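Local coordinates for protein fructuronate-tagaturonate epimerase UxaE from Cohnella laeviribosi in complex with 1 glycerol (Cohnella laeviribosi, PDB 6IL9) that probably interconverts fructuronate and tagaturonate by epimerisation, using a zinc ion bound in a TIM-barrel scaffold, at residues S26-V31 with A44-L50; T110-I116 with L484-K490; R126-L130 with A403-V407; T279-H284 with E325-H329; Y387-H391 with L425-M429. All blocks are in the same frame, centred on the assembly; numbering follows the deposited sequence.

In the fold
Starting from the N terminus, interaction 1 closes first, joining strands 29-36 and 39-45 and the start of helix 49-53 in the antiparallel sheet that precedes the barrel. Interaction 2 then brings the end of helix 104-111 against the C-terminal tail, a closure spanning 367 intervening residues, and interactions 3, 4 and 5 all fall within it. Interaction 3 links helix 125-131 to the segment after helix 384-402; it encloses interaction 4, which pairs helices 281-293 and 319-336 beside the barrel. Interaction 5, which joins helix 384-402 to the loop before helix 432-440, crosses interaction 3, since their segments alternate along the chain, and the two centres lie about 21 Å apart.

Interaction 1: S26-V31 with A44-L50; sequences SEGTRV and AEGSGKL
Glu27 and Lys49 meet at their charged ends, the two side chains slanting across one another. Lys49 bends at its third and fourth torsions (chi3 -56°, chi4 -50°), which curls NZ back to the carboxylate, where it lies 2.6 Å from Glu27 OE1 on the syn lone pair; its second bond, to OE2, is weak. Arg30 and Glu45 instead run side by side in the same direction, guanidinium and carboxylate planes 36° apart, and their salt bridge is long, with NH1 3.5 Å from OE2. The carbonyl O of Glu45 lies over one guanidinium face. Val31 and Leu50 reach toward each other tip to tip, CG1 to CD2 at 3.7 Å, while Ala44 CB sits 3.8 Å from the same Val31 CG1. Thr29 OG1 donates to Gly46 O at 2.9 Å from above the carbonyl plane and accepts from Tyr51 N. Paired backbone bonds, Arg30 N to Glu45 O (2.7 Å) and Glu45 N to Arg30 O (2.9 Å), fix the strand register. Leu50 also packs on Phe79 and on helix 69-78. Hydrogen-bonded Arg30-Glu45 beside non-hydrogen-bonded Val31-Ala44 marks antiparallel pairing, and strands 29-36 and 39-45, consecutive in the chain, form a beta hairpin.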
# COMPACT_ATOMS: atom_id res chain seq x y z
N SER A 26 27.45 -10.11 11.78
CA SER A 26 27.03 -10.00 13.18
C SER A 26 27.97 -10.86 14.01
O SER A 26 27.91 -12.09 13.94
CB SER A 26 25.58 -10.42 13.37
OG SER A 26 25.21 -10.40 14.74
N GLU A 27 28.82 -10.21 14.81
CA GLU A 27 29.84 -10.89 15.62
C GLU A 27 30.74 -11.64 14.63
O GLU A 27 31.20 -11.05 13.65
CB GLU A 27 29.19 -11.73 16.70
CG GLU A 27 28.53 -10.91 17.80
CD GLU A 27 27.81 -11.77 18.83
OE1 GLU A 27 27.02 -12.65 18.41
OE2 GLU A 27 28.03 -11.57 20.04
N GLY A 28 30.99 -12.93 14.83
CA GLY A 28 31.87 -13.65 13.94
C GLY A 28 31.22 -14.30 12.74
O GLY A 28 31.88 -15.06 12.03
N THR A 29 29.94 -14.02 12.47
CA THR A 29 29.21 -14.64 11.37
C THR A 29 29.02 -13.65 10.23
O THR A 29 28.49 -12.56 10.44
CB THR A 29 27.85 -15.16 11.83
OG1 THR A 29 28.02 -16.05 12.94
CG2 THR A 29 27.15 -15.90 10.68
N ARG A 30 29.45 -14.06 9.03
CA ARG A 30 29.21 -13.31 7.80
C ARG A 30 28.00 -13.90 7.08
O ARG A 30 27.83 -15.12 7.04
CB ARG A 30 30.43 -13.37 6.89
CG ARG A 30 31.48 -12.33 7.18
CD ARG A 30 32.85 -12.81 6.73
NE ARG A 30 33.28 -13.99 7.48
CZ ARG A 30 33.55 -15.17 6.93
NH1 ARG A 30 33.45 -15.34 5.62
NH2 ARG A 30 33.92 -16.19 7.70
N VAL A 31 27.15 -13.04 6.53
CA VAL A 31 25.97 -13.49 5.81
C VAL A 31 25.84 -12.69 4.53
O VAL A 31 26.14 -11.49 4.49
CB VAL A 31 24.68 -13.35 6.66
CG1 VAL A 31 24.66 -14.38 7.78
CG2 VAL A 31 24.58 -11.95 7.23
N ALA A 44 25.53 -18.25 5.17
CA ALA A 44 26.20 -17.84 6.40
C ALA A 44 27.52 -18.58 6.55
O ALA A 44 27.66 -19.73 6.13
CB ALA A 44 25.30 -18.10 7.61
N GLU A 45 28.50 -17.91 7.15
CA GLU A 45 29.81 -18.51 7.38
C GLU A 45 30.50 -17.77 8.52
O GLU A 45 30.38 -16.55 8.64
CB GLU A 45 30.68 -18.46 6.12
CG GLU A 45 31.98 -19.24 6.21
CD GLU A 45 32.73 -19.27 4.90
OE1 GLU A 45 33.52 -20.22 4.68
OE2 GLU A 45 32.53 -18.35 4.08
N GLY A 46 31.23 -18.52 9.35
CA GLY A 46 31.86 -17.94 10.53
C GLY A 46 31.09 -18.27 11.79
O GLY A 46 29.89 -18.02 11.88
N SER A 47 31.77 -18.84 12.78
CA SER A 47 31.10 -19.28 13.99
C SER A 47 30.49 -18.09 14.73
O SER A 47 31.08 -17.00 14.78
CB SER A 47 32.07 -20.03 14.90
OG SER A 47 31.42 -20.49 16.07
N GLY A 48 29.32 -18.30 15.31
CA GLY A 48 28.65 -17.24 16.04
C GLY A 48 27.19 -17.56 16.25
O GLY A 48 26.64 -18.49 15.66
N LYS A 49 26.56 -16.75 17.11
CA LYS A 49 25.15 -16.98 17.42
C LYS A 49 24.27 -16.79 16.20
O LYS A 49 23.24 -17.45 16.08
CB LYS A 49 24.69 -16.05 18.55
CG LYS A 49 25.17 -16.46 19.94
CD LYS A 49 24.53 -15.60 21.03
CE LYS A 49 24.78 -14.12 20.79
NZ LYS A 49 26.22 -13.82 20.53
N LEU A 50 24.65 -15.89 15.29
CA LEU A 50 23.89 -15.73 14.06
C LEU A 50 23.95 -17.01 13.23
O LEU A 50 22.92 -17.51 12.77
CB LEU A 50 24.40 -14.53 13.27
CG LEU A 50 23.79 -14.33 11.87
CD1 LEU A 50 22.27 -14.32 11.94
CD2 LEU A 50 24.32 -13.06 11.23

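Interaction 2: T110-I116 with L484-K490; sequences TVRGRAI and LDLLGVK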
# COMPACT_ATOMS: atom_id res chain seq x y z
N THR A 110 14.46 2.12 -5.94
CA THR A 110 13.82 3.35 -6.37
C THR A 110 13.92 4.45 -5.32
O THR A 110 14.17 5.61 -5.65
CB THR A 110 12.35 3.09 -6.72
OG1 THR A 110 12.29 2.05 -7.71
CG2 THR A 110 11.70 4.37 -7.27
N VAL A 111 13.72 4.12 -4.04
CA VAL A 111 13.76 5.16 -3.02
C VAL A 111 15.17 5.45 -2.52
O VAL A 111 15.38 6.47 -1.86
CB VAL A 111 12.86 4.83 -1.81
CG1 VAL A 111 11.40 4.73 -2.25
CG2 VAL A 111 13.33 3.56 -1.09
N ARG A 112 16.14 4.57 -2.80
CA ARG A 112 17.53 4.83 -2.43
C ARG A 112 17.97 6.18 -2.99
O ARG A 112 17.78 6.46 -4.18
CB ARG A 112 18.42 3.70 -2.96
CG ARG A 112 19.92 3.90 -2.76
CD ARG A 112 20.71 2.89 -3.61
NE ARG A 112 20.45 1.51 -3.20
CZ ARG A 112 20.33 0.48 -4.03
NH1 ARG A 112 20.42 0.64 -5.35
NH2 ARG A 112 20.10 -0.73 -3.54
N GLY A 113 18.51 7.03 -2.12
CA GLY A 113 18.98 8.33 -2.57
C GLY A 113 17.92 9.38 -2.77
O GLY A 113 18.21 10.44 -3.33
N ARG A 114 16.69 9.12 -2.33
CA ARG A 114 15.60 10.08 -2.42
C ARG A 114 15.07 10.38 -1.03
O ARG A 114 15.12 9.53 -0.13
CB ARG A 114 14.46 9.54 -3.32
CG ARG A 114 15.01 8.82 -4.51
CD ARG A 114 14.14 8.92 -5.71
NE ARG A 114 13.67 10.27 -6.01
CZ ARG A 114 13.15 10.60 -7.18
NH1 ARG A 114 13.07 9.68 -8.14
NH2 ARG A 114 12.68 11.84 -7.40
N ALA A 115 14.55 11.60 -0.85
CA ALA A 115 14.09 12.04 0.47
C ALA A 115 12.65 11.58 0.68
O ALA A 115 11.70 12.36 0.70
CB ALA A 115 14.22 13.55 0.62
N ILE A 116 12.49 10.27 0.83
CA ILE A 116 11.18 9.68 1.10
C ILE A 116 11.42 8.35 1.80
O ILE A 116 12.40 7.66 1.53
CB ILE A 116 10.34 9.52 -0.19
CG1 ILE A 116 8.89 9.17 0.16
CG2 ILE A 116 10.97 8.50 -1.12
CD1 ILE A 116 7.90 9.40 -1.00
N LEU A 484 7.69 9.44 -8.11
CA LEU A 484 8.44 10.27 -7.16
C LEU A 484 8.88 11.59 -7.79
O LEU A 484 8.79 12.64 -7.16
CB LEU A 484 9.65 9.50 -6.63
CG LEU A 484 9.33 8.18 -5.92
CD1 LEU A 484 10.61 7.53 -5.44
CD2 LEU A 484 8.40 8.46 -4.76
N ASP A 485 9.33 11.54 -9.05
CA ASP A 485 9.74 12.75 -9.76
C ASP A 485 8.59 13.76 -9.85
O ASP A 485 8.78 14.95 -9.60
CB ASP A 485 10.24 12.38 -11.16
CG ASP A 485 11.56 11.63 -11.12
OD1 ASP A 485 12.18 11.57 -10.04
OD2 ASP A 485 11.98 11.10 -12.18
N LEU A 486 7.40 13.29 -10.23
CA LEU A 486 6.28 14.22 -10.39
C LEU A 486 5.75 14.70 -9.04
O LEU A 486 5.21 15.81 -8.95
CB LEU A 486 5.16 13.57 -11.20
CG LEU A 486 5.47 13.44 -12.69
CD1 LEU A 486 4.47 12.53 -13.37
CD2 LEU A 486 5.44 14.83 -13.29
N LEU A 487 5.90 13.90 -7.99
CA LEU A 487 5.55 14.38 -6.66
C LEU A 487 6.53 15.41 -6.14
O LEU A 487 6.24 16.04 -5.11
CB LEU A 487 5.50 13.21 -5.66
CG LEU A 487 4.26 12.30 -5.80
CD1 LEU A 487 4.51 10.93 -5.19
CD2 LEU A 487 3.04 12.95 -5.15
N GLY A 488 7.66 15.60 -6.81
CA GLY A 488 8.66 16.54 -6.35
C GLY A 488 9.63 16.02 -5.30
O GLY A 488 10.29 16.82 -4.63
N VAL A 489 9.73 14.71 -5.15
CA VAL A 489 10.59 14.14 -4.12
C VAL A 489 12.05 14.46 -4.43
O VAL A 489 12.54 14.17 -5.53
CB VAL A 489 10.39 12.63 -4.03
CG1 VAL A 489 11.42 12.03 -3.06
CG2 VAL A 489 8.98 12.32 -3.61
N LYS A 490 12.74 15.02 -3.44
CA LYS A 490 14.16 15.37 -3.49
C LYS A 490 14.46 16.46 -4.50
O LYS A 490 14.15 16.34 -5.69
CB LYS A 490 15.03 14.14 -3.78
CG LYS A 490 16.45 14.56 -4.15
CD LYS A 490 17.39 13.40 -4.35
CE LYS A 490 18.64 13.55 -3.48
NZ LYS A 490 18.46 13.27 -2.01
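Arg114 reaches from the loop after helix 104-111 to Asp485 in the last turn of helix 469-487 and to Val489 just beyond it; the helix closes in a Schellman motif with Gly488 at positive phi. The polar contacts centre on the guanidinium. NH1 and NH2 both grip one oxygen, Asp485 OD1, at 2.8 Å and 2.7 Å respectively, and OD1 lies only 7° out of the guanidinium plane. NH2 also donates to Val489 O at 3.0 Å, a straighter bond (165° at the hydrogen). Apolar contacts begin at the same group. Leu484 CB sits over the centre of one guanidinium face, 3.6 Å above the plane, while its branches divide: CD1 touches Thr110 CG2 and CD2 touches Ile116 CD1 at 3.9 Å. Ile116 also meets Val489 CG1, and both side chains touch Phe363 on barrel strand 363-367. A leucine in place of Arg114 would probably leave Asp485 without its charged mate and the Val489 carbonyl without this donor, weakening the hold on the C-terminal tail. At the outer edge, Lys490 bends at its last two torsions, bringing NZ to Gly113 O in a weak hydrogen bond of 3.1 Å.

Interaction 3: R126-L130 with A403-V407; sequences RELAL and AYYHV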
# COMPACT_ATOMS: atom_id res chain seq x y z
N ARG A 126 -8.34 -7.70 2.00
CA ARG A 126 -8.86 -8.27 0.76
C ARG A 126 -7.74 -8.79 -0.13
O ARG A 126 -7.86 -9.86 -0.73
CB ARG A 126 -9.68 -7.21 0.01
CG ARG A 126 -10.04 -7.61 -1.41
CD ARG A 126 -11.12 -6.72 -1.97
NE ARG A 126 -12.34 -6.82 -1.16
CZ ARG A 126 -13.13 -5.79 -0.88
NH1 ARG A 126 -12.83 -4.58 -1.33
NH2 ARG A 126 -14.22 -5.97 -0.13
N GLU A 127 -6.63 -8.05 -0.24
CA GLU A 127 -5.51 -8.51 -1.05
C GLU A 127 -4.94 -9.82 -0.51
O GLU A 127 -4.57 -10.71 -1.29
CB GLU A 127 -4.42 -7.45 -1.09
CG GLU A 127 -4.67 -6.37 -2.11
CD GLU A 127 -3.72 -5.20 -1.96
OE1 GLU A 127 -3.58 -4.66 -0.83
OE2 GLU A 127 -3.10 -4.81 -2.98
N LEU A 128 -4.83 -9.95 0.81
CA LEU A 128 -4.39 -11.22 1.38
C LEU A 128 -5.34 -12.35 1.02
O LEU A 128 -4.91 -13.44 0.64
CB LEU A 128 -4.27 -11.11 2.90
CG LEU A 128 -3.25 -10.12 3.45
CD1 LEU A 128 -3.34 -10.10 4.98
CD2 LEU A 128 -1.85 -10.48 2.98
N ALA A 129 -6.65 -12.09 1.12
CA ALA A 129 -7.64 -13.12 0.83
C ALA A 129 -7.63 -13.53 -0.64
O ALA A 129 -7.76 -14.71 -0.97
CB ALA A 129 -9.02 -12.63 1.25
N LEU A 130 -7.46 -12.56 -1.54
CA LEU A 130 -7.48 -12.85 -2.97
C LEU A 130 -6.19 -13.48 -3.47
O LEU A 130 -6.20 -14.12 -4.53
CB LEU A 130 -7.77 -11.57 -3.77
CG LEU A 130 -9.16 -10.95 -3.63
CD1 LEU A 130 -9.37 -9.82 -4.62
CD2 LEU A 130 -10.23 -12.02 -3.80
N ALA A 403 -16.96 -6.92 -8.58
CA ALA A 403 -17.65 -6.93 -7.30
C ALA A 403 -16.78 -6.42 -6.16
O ALA A 403 -17.31 -5.97 -5.15
CB ALA A 403 -18.14 -8.35 -6.99
N TYR A 404 -15.45 -6.44 -6.32
CA TYR A 404 -14.50 -6.05 -5.28
C TYR A 404 -13.88 -4.68 -5.50
O TYR A 404 -13.40 -4.07 -4.53
CB TYR A 404 -13.35 -7.06 -5.20
CG TYR A 404 -13.75 -8.41 -4.67
CD1 TYR A 404 -13.95 -8.60 -3.31
CD2 TYR A 404 -13.90 -9.49 -5.51
CE1 TYR A 404 -14.31 -9.83 -2.81
CE2 TYR A 404 -14.26 -10.73 -5.02
CZ TYR A 404 -14.46 -10.89 -3.66
OH TYR A 404 -14.82 -12.13 -3.16
N TYR A 405 -13.82 -4.21 -6.73
CA TYR A 405 -13.22 -2.92 -7.05
C TYR A 405 -14.17 -2.17 -7.96
O TYR A 405 -14.68 -2.75 -8.93
CB TYR A 405 -11.86 -3.10 -7.72
CG TYR A 405 -10.86 -3.77 -6.80
CD1 TYR A 405 -10.08 -3.02 -5.94
CD2 TYR A 405 -10.73 -5.15 -6.77
CE1 TYR A 405 -9.18 -3.61 -5.09
CE2 TYR A 405 -9.81 -5.76 -5.92
CZ TYR A 405 -9.05 -4.97 -5.07
OH TYR A 405 -8.14 -5.54 -4.20
N HIS A 406 -14.44 -0.91 -7.64
CA HIS A 406 -15.35 -0.10 -8.44
C HIS A 406 -14.59 0.52 -9.60
O HIS A 406 -13.71 1.36 -9.39
CB HIS A 406 -16.02 0.99 -7.61
CG HIS A 406 -16.89 1.89 -8.43
ND1 HIS A 406 -18.17 1.55 -8.81
CD2 HIS A 406 -16.65 3.11 -8.98
CE1 HIS A 406 -18.69 2.52 -9.54
NE2 HIS A 406 -17.79 3.48 -9.66
N VAL A 407 -14.92 0.10 -10.83
CA VAL A 407 -14.30 0.63 -12.03
C VAL A 407 -15.38 0.89 -13.07
O VAL A 407 -16.46 0.30 -13.04
CB VAL A 407 -13.22 -0.32 -12.60
CG1 VAL A 407 -12.04 -0.45 -11.62
CG2 VAL A 407 -13.83 -1.71 -12.90
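Arg126 projects from helix 125-131, which directly follows barrel strand 117-124, and meets Tyr404 and Tyr405 in the segment after helix 384-402; the contact thus lies at the C-terminal end of that TIM-barrel strand. The arginine leaves its helix with CG anti to the backbone N (chi1 169°) and stays extended through chi2, then bends at chi3 (-61°). That bend swings NE to the rim of the Tyr404 ring, where it lies 3.2 Å from CD1 and close to the ring plane. The guanidinium and ring planes are inclined by 55°, and the approach is to the edge, so it is not a cation-pi stack. Tyr404 CB lies over one face of the guanidinium.

Leu130, one helical turn after Arg126, touches both tyrosines with separate branches. Its CD2 comes over a face of the Tyr404 ring, 4.4 Å from CZ, whereas its CD1 approaches the edge of Tyr405, 4.3 Å from CE2. These separations describe light apolar contact in a region near the surface.

Tyr405 and Arg126 slide past one another in opposite directions, their flat groups turned far from parallel. The phenol oxygen has its hydrogen-bonding partner in Tyr442 OH, while Glu127 is held by Arg99 and the backbone N of Ser124. The side chain of Glu127 is about 5 Å from a bound glycerol and that of Tyr405 about 9 Å from the zinc ion, placing this contact near the metal site. Alongside the phenol end, Arg126 CD lies 3.9 Å from Tyr405 OH.

Interaction 4: T279-H284 with E325-H329; sequences TAPGSH and ELAVH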
# COMPACT_ATOMS: atom_id res chain seq x y z
N THR A 279 -15.34 13.73 0.44
CA THR A 279 -15.15 14.40 1.71
C THR A 279 -15.02 15.90 1.47
O THR A 279 -14.00 16.36 0.95
CB THR A 279 -13.91 13.88 2.44
OG1 THR A 279 -13.90 12.44 2.43
CG2 THR A 279 -13.90 14.38 3.88
N ALA A 280 -16.04 16.66 1.85
CA ALA A 280 -15.95 18.11 1.77
C ALA A 280 -14.84 18.61 2.69
O ALA A 280 -14.67 18.08 3.80
CB ALA A 280 -17.28 18.76 2.15
N PRO A 281 -14.07 19.62 2.28
CA PRO A 281 -13.06 20.18 3.20
C PRO A 281 -13.65 20.62 4.54
O PRO A 281 -13.02 20.41 5.59
CB PRO A 281 -12.48 21.35 2.40
CG PRO A 281 -12.59 20.90 0.97
CD PRO A 281 -13.92 20.15 0.91
N GLY A 282 -14.86 21.18 4.55
CA GLY A 282 -15.46 21.56 5.82
C GLY A 282 -15.78 20.36 6.71
O GLY A 282 -15.65 20.44 7.94
N SER A 283 -16.21 19.25 6.11
CA SER A 283 -16.43 18.04 6.89
C SER A 283 -15.12 17.49 7.43
O SER A 283 -15.04 17.04 8.58
CB SER A 283 -17.13 16.98 6.03
OG SER A 283 -18.26 17.53 5.39
N HIS A 284 -14.08 17.53 6.60
CA HIS A 284 -12.73 17.14 7.03
C HIS A 284 -12.30 17.93 8.26
O HIS A 284 -11.80 17.36 9.24
CB HIS A 284 -11.79 17.36 5.83
CG HIS A 284 -10.34 17.14 6.12
ND1 HIS A 284 -9.36 17.50 5.21
CD2 HIS A 284 -9.69 16.60 7.18
CE1 HIS A 284 -8.17 17.18 5.70
NE2 HIS A 284 -8.34 16.65 6.90
N GLU A 325 -10.06 22.27 -3.88
CA GLU A 325 -10.36 21.52 -2.67
C GLU A 325 -9.08 21.01 -2.01
O GLU A 325 -8.98 21.04 -0.77
CB GLU A 325 -11.31 20.36 -2.99
CG GLU A 325 -12.62 20.90 -3.56
CD GLU A 325 -13.80 20.00 -3.34
OE1 GLU A 325 -13.63 18.89 -2.79
OE2 GLU A 325 -14.92 20.41 -3.73
N LEU A 326 -8.10 20.57 -2.81
CA LEU A 326 -6.83 20.14 -2.23
C LEU A 326 -6.19 21.25 -1.41
O LEU A 326 -5.62 20.99 -0.35
CB LEU A 326 -5.88 19.67 -3.33
CG LEU A 326 -4.43 19.39 -2.91
CD1 LEU A 326 -4.40 18.19 -1.98
CD2 LEU A 326 -3.53 19.16 -4.12
N ALA A 327 -6.29 22.50 -1.88
CA ALA A 327 -5.71 23.61 -1.14
C ALA A 327 -6.25 23.67 0.28
O ALA A 327 -5.48 23.84 1.24
CB ALA A 327 -5.98 24.93 -1.87
N VAL A 328 -7.57 23.52 0.44
CA VAL A 328 -8.17 23.57 1.77
C VAL A 328 -7.84 22.31 2.57
O VAL A 328 -7.49 22.38 3.75
CB VAL A 328 -9.69 23.77 1.67
CG1 VAL A 328 -10.25 24.10 3.04
CG2 VAL A 328 -9.99 24.90 0.69
N HIS A 329 -7.96 21.13 1.94
CA HIS A 329 -7.61 19.87 2.60
C HIS A 329 -6.20 19.93 3.15
O HIS A 329 -5.94 19.51 4.28
CB HIS A 329 -7.71 18.70 1.62
CG HIS A 329 -9.11 18.26 1.31
ND1 HIS A 329 -10.04 17.99 2.28
CD2 HIS A 329 -9.71 18.00 0.12
CE1 HIS A 329 -11.17 17.60 1.71
NE2 HIS A 329 -11.00 17.60 0.40
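His284 and His329 are brought together by different first torsions. That of His284 turns CG away from the backbone N, whereas that of His329 turns it away from the carbonyl carbon; the two rings then meet rim to rim across the gap between their helices. Their ND1 atoms are 3.0 Å apart and share a hydrogen bond, angle 156°, in which either nitrogen could be the donor. The ring planes are inclined by 35°, and neither ring lies over the face of the other, so the hydrogen bond and not stacking defines the pair. The other ring nitrogen of His284, NE2, is bonded to Tyr338 OH, which gives the imidazole a polar partner at both nitrogens.

One face of the His329 ring receives Pro281. Its CG stands 3.9 Å from the ring centroid and 20° off the normal, the geometry of a CH-pi contact. At the ring edge, His329 CE1 lies 3.2 Å from Thr279 O. Without the imidazole of His329, as with an alanine here, His284 ND1 would probably lose its hydrogen-bond partner and a gap would open against the Pro281 ring. Val328 continues the apolar contact, its CG1 lying 3.6 Å from Pro281 CB.

Pro281 is the first residue of helix 281-293, after Ala280 at the N-cap, and it packs directly on helix 319-336. Both histidines touch Leu340 of barrel strand 339-342, and Thr279 is tied to Arg304 just after strand 300-302, so the two helices meet on the outer layer of the TIM barrel.

Interaction 5: Y387-H391 with L425-M429; sequences YRRMH and LPSYM
Tyr387 reaches from helix 384-402 toward Leu425, Tyr428 and Met429, its first torsion placing CG on the side remote from the backbone N and directing the ring across the interface. From CB the chain passes through CG to the ring, where CD2 is the first atom in contact, 4.0 Å from Leu425 CD2. One atom farther along the ring, CE2 lies 3.7 Å from Tyr428 CD2, and CZ is also near this carbon. At the tip, OH meets Tyr428 CB at 3.5 Å and Met429 CE at 3.7 Å. The same oxygen shares a nearly linear hydrogen bond with His391 ND1, 2.9 Å and 177°, one helical turn on; either atom could be the donor. This bond helps set how the imidazole is turned.

The Tyr387 and Tyr428 rings are near parallel but slid apart, with 20° between their planes, so they barely overlap. His391 instead brings CE1 over the centre of the Tyr428 ring, 3.6 Å above its plane, although the two ring planes are oblique at 45°. Leu425 also sets CD1 over one face of the Arg388 guanidinium, whose charge is paired with Asp422. The hydroxyl of Tyr428 is bonded to Arg415 O. Helices 369-382 and 432-440 pack around the same residues, making this a buried aromatic cluster of Tyr387, His391 and Tyr428 in the helical C-terminal part that follows the last barrel strand.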
# COMPACT_ATOMS: atom_id res chain seq x y z
N TYR A 387 0.87 -14.30 -21.46
CA TYR A 387 0.06 -13.08 -21.38
C TYR A 387 -1.31 -13.30 -22.04
O TYR A 387 -2.35 -12.93 -21.46
CB TYR A 387 0.77 -11.88 -22.01
CG TYR A 387 -0.15 -10.69 -21.91
CD1 TYR A 387 -0.19 -9.93 -20.75
CD2 TYR A 387 -1.07 -10.40 -22.92
CE1 TYR A 387 -1.08 -8.88 -20.61
CE2 TYR A 387 -1.97 -9.36 -22.79
CZ TYR A 387 -1.97 -8.60 -21.63
OH TYR A 387 -2.87 -7.57 -21.51
N ARG A 388 -1.33 -13.86 -23.24
CA ARG A 388 -2.60 -14.07 -23.95
C ARG A 388 -3.55 -14.93 -23.12
O ARG A 388 -4.74 -14.63 -23.02
CB ARG A 388 -2.36 -14.73 -25.31
CG ARG A 388 -1.60 -13.89 -26.30
CD ARG A 388 -1.50 -14.58 -27.67
NE ARG A 388 -0.71 -13.76 -28.58
CZ ARG A 388 -1.21 -12.80 -29.35
NH1 ARG A 388 -2.52 -12.53 -29.35
NH2 ARG A 388 -0.40 -12.09 -30.11
N ARG A 389 -3.04 -16.01 -22.53
CA ARG A 389 -3.89 -16.86 -21.71
C ARG A 389 -4.43 -16.11 -20.50
O ARG A 389 -5.61 -16.26 -20.14
CB ARG A 389 -3.13 -18.11 -21.29
CG ARG A 389 -2.83 -19.05 -22.47
CD ARG A 389 -2.00 -20.23 -22.02
NE ARG A 389 -2.60 -20.86 -20.86
CZ ARG A 389 -1.96 -21.09 -19.72
NH1 ARG A 389 -0.68 -20.75 -19.59
NH2 ARG A 389 -2.60 -21.67 -18.71
N MET A 390 -3.58 -15.31 -19.84
CA MET A 390 -4.02 -14.54 -18.67
C MET A 390 -5.02 -13.46 -19.06
O MET A 390 -6.02 -13.25 -18.36
CB MET A 390 -2.80 -13.93 -17.96
CG MET A 390 -1.83 -14.96 -17.35
SD MET A 390 -0.38 -14.27 -16.46
CE MET A 390 -1.17 -13.49 -15.05
N HIS A 391 -4.77 -12.75 -20.16
CA HIS A 391 -5.66 -11.68 -20.60
C HIS A 391 -7.03 -12.24 -20.95
O HIS A 391 -8.06 -11.70 -20.53
CB HIS A 391 -4.99 -10.96 -21.78
CG HIS A 391 -5.81 -9.87 -22.42
ND1 HIS A 391 -5.33 -8.58 -22.54
CD2 HIS A 391 -7.02 -9.88 -23.03
CE1 HIS A 391 -6.22 -7.84 -23.18
NE2 HIS A 391 -7.26 -8.60 -23.48
N LEU A 425 1.48 -6.88 -27.78
CA LEU A 425 0.83 -7.17 -26.50
C LEU A 425 1.22 -6.21 -25.38
O LEU A 425 0.32 -5.85 -24.60
CB LEU A 425 1.13 -8.62 -26.09
CG LEU A 425 0.45 -9.70 -26.95
CD1 LEU A 425 0.92 -11.06 -26.49
CD2 LEU A 425 -1.08 -9.64 -26.88
N PRO A 426 2.47 -5.75 -25.25
CA PRO A 426 2.79 -4.82 -24.16
C PRO A 426 2.03 -3.51 -24.22
O PRO A 426 1.88 -2.86 -23.18
CB PRO A 426 4.30 -4.60 -24.31
CG PRO A 426 4.79 -5.87 -24.94
CD PRO A 426 3.70 -6.24 -25.91
N SER A 427 1.54 -3.11 -25.40
CA SER A 427 0.80 -1.86 -25.52
C SER A 427 -0.48 -1.87 -24.70
O SER A 427 -0.97 -0.80 -24.31
CB SER A 427 0.50 -1.57 -27.00
OG SER A 427 -0.34 -2.56 -27.58
N TYR A 428 -1.04 -3.05 -24.42
CA TYR A 428 -2.22 -3.12 -23.55
C TYR A 428 -1.96 -2.45 -22.21
O TYR A 428 -2.86 -1.81 -21.64
CB TYR A 428 -2.62 -4.57 -23.30
CG TYR A 428 -3.36 -5.26 -24.41
CD1 TYR A 428 -4.57 -4.75 -24.90
CD2 TYR A 428 -2.89 -6.47 -24.92
CE1 TYR A 428 -5.26 -5.43 -25.91
CE2 TYR A 428 -3.58 -7.14 -25.92
CZ TYR A 428 -4.76 -6.62 -26.40
OH TYR A 428 -5.43 -7.32 -27.39
N MET A 429 -0.75 -2.61 -21.66
CA MET A 429 -0.47 -2.09 -20.33
C MET A 429 -0.22 -0.59 -20.33
O MET A 429 0.11 -0.01 -19.29
CB MET A 429 0.70 -2.85 -19.69
CG MET A 429 0.32 -4.28 -19.24
SD MET A 429 -1.09 -4.46 -18.09
CE MET A 429 -2.45 -4.69 -19.25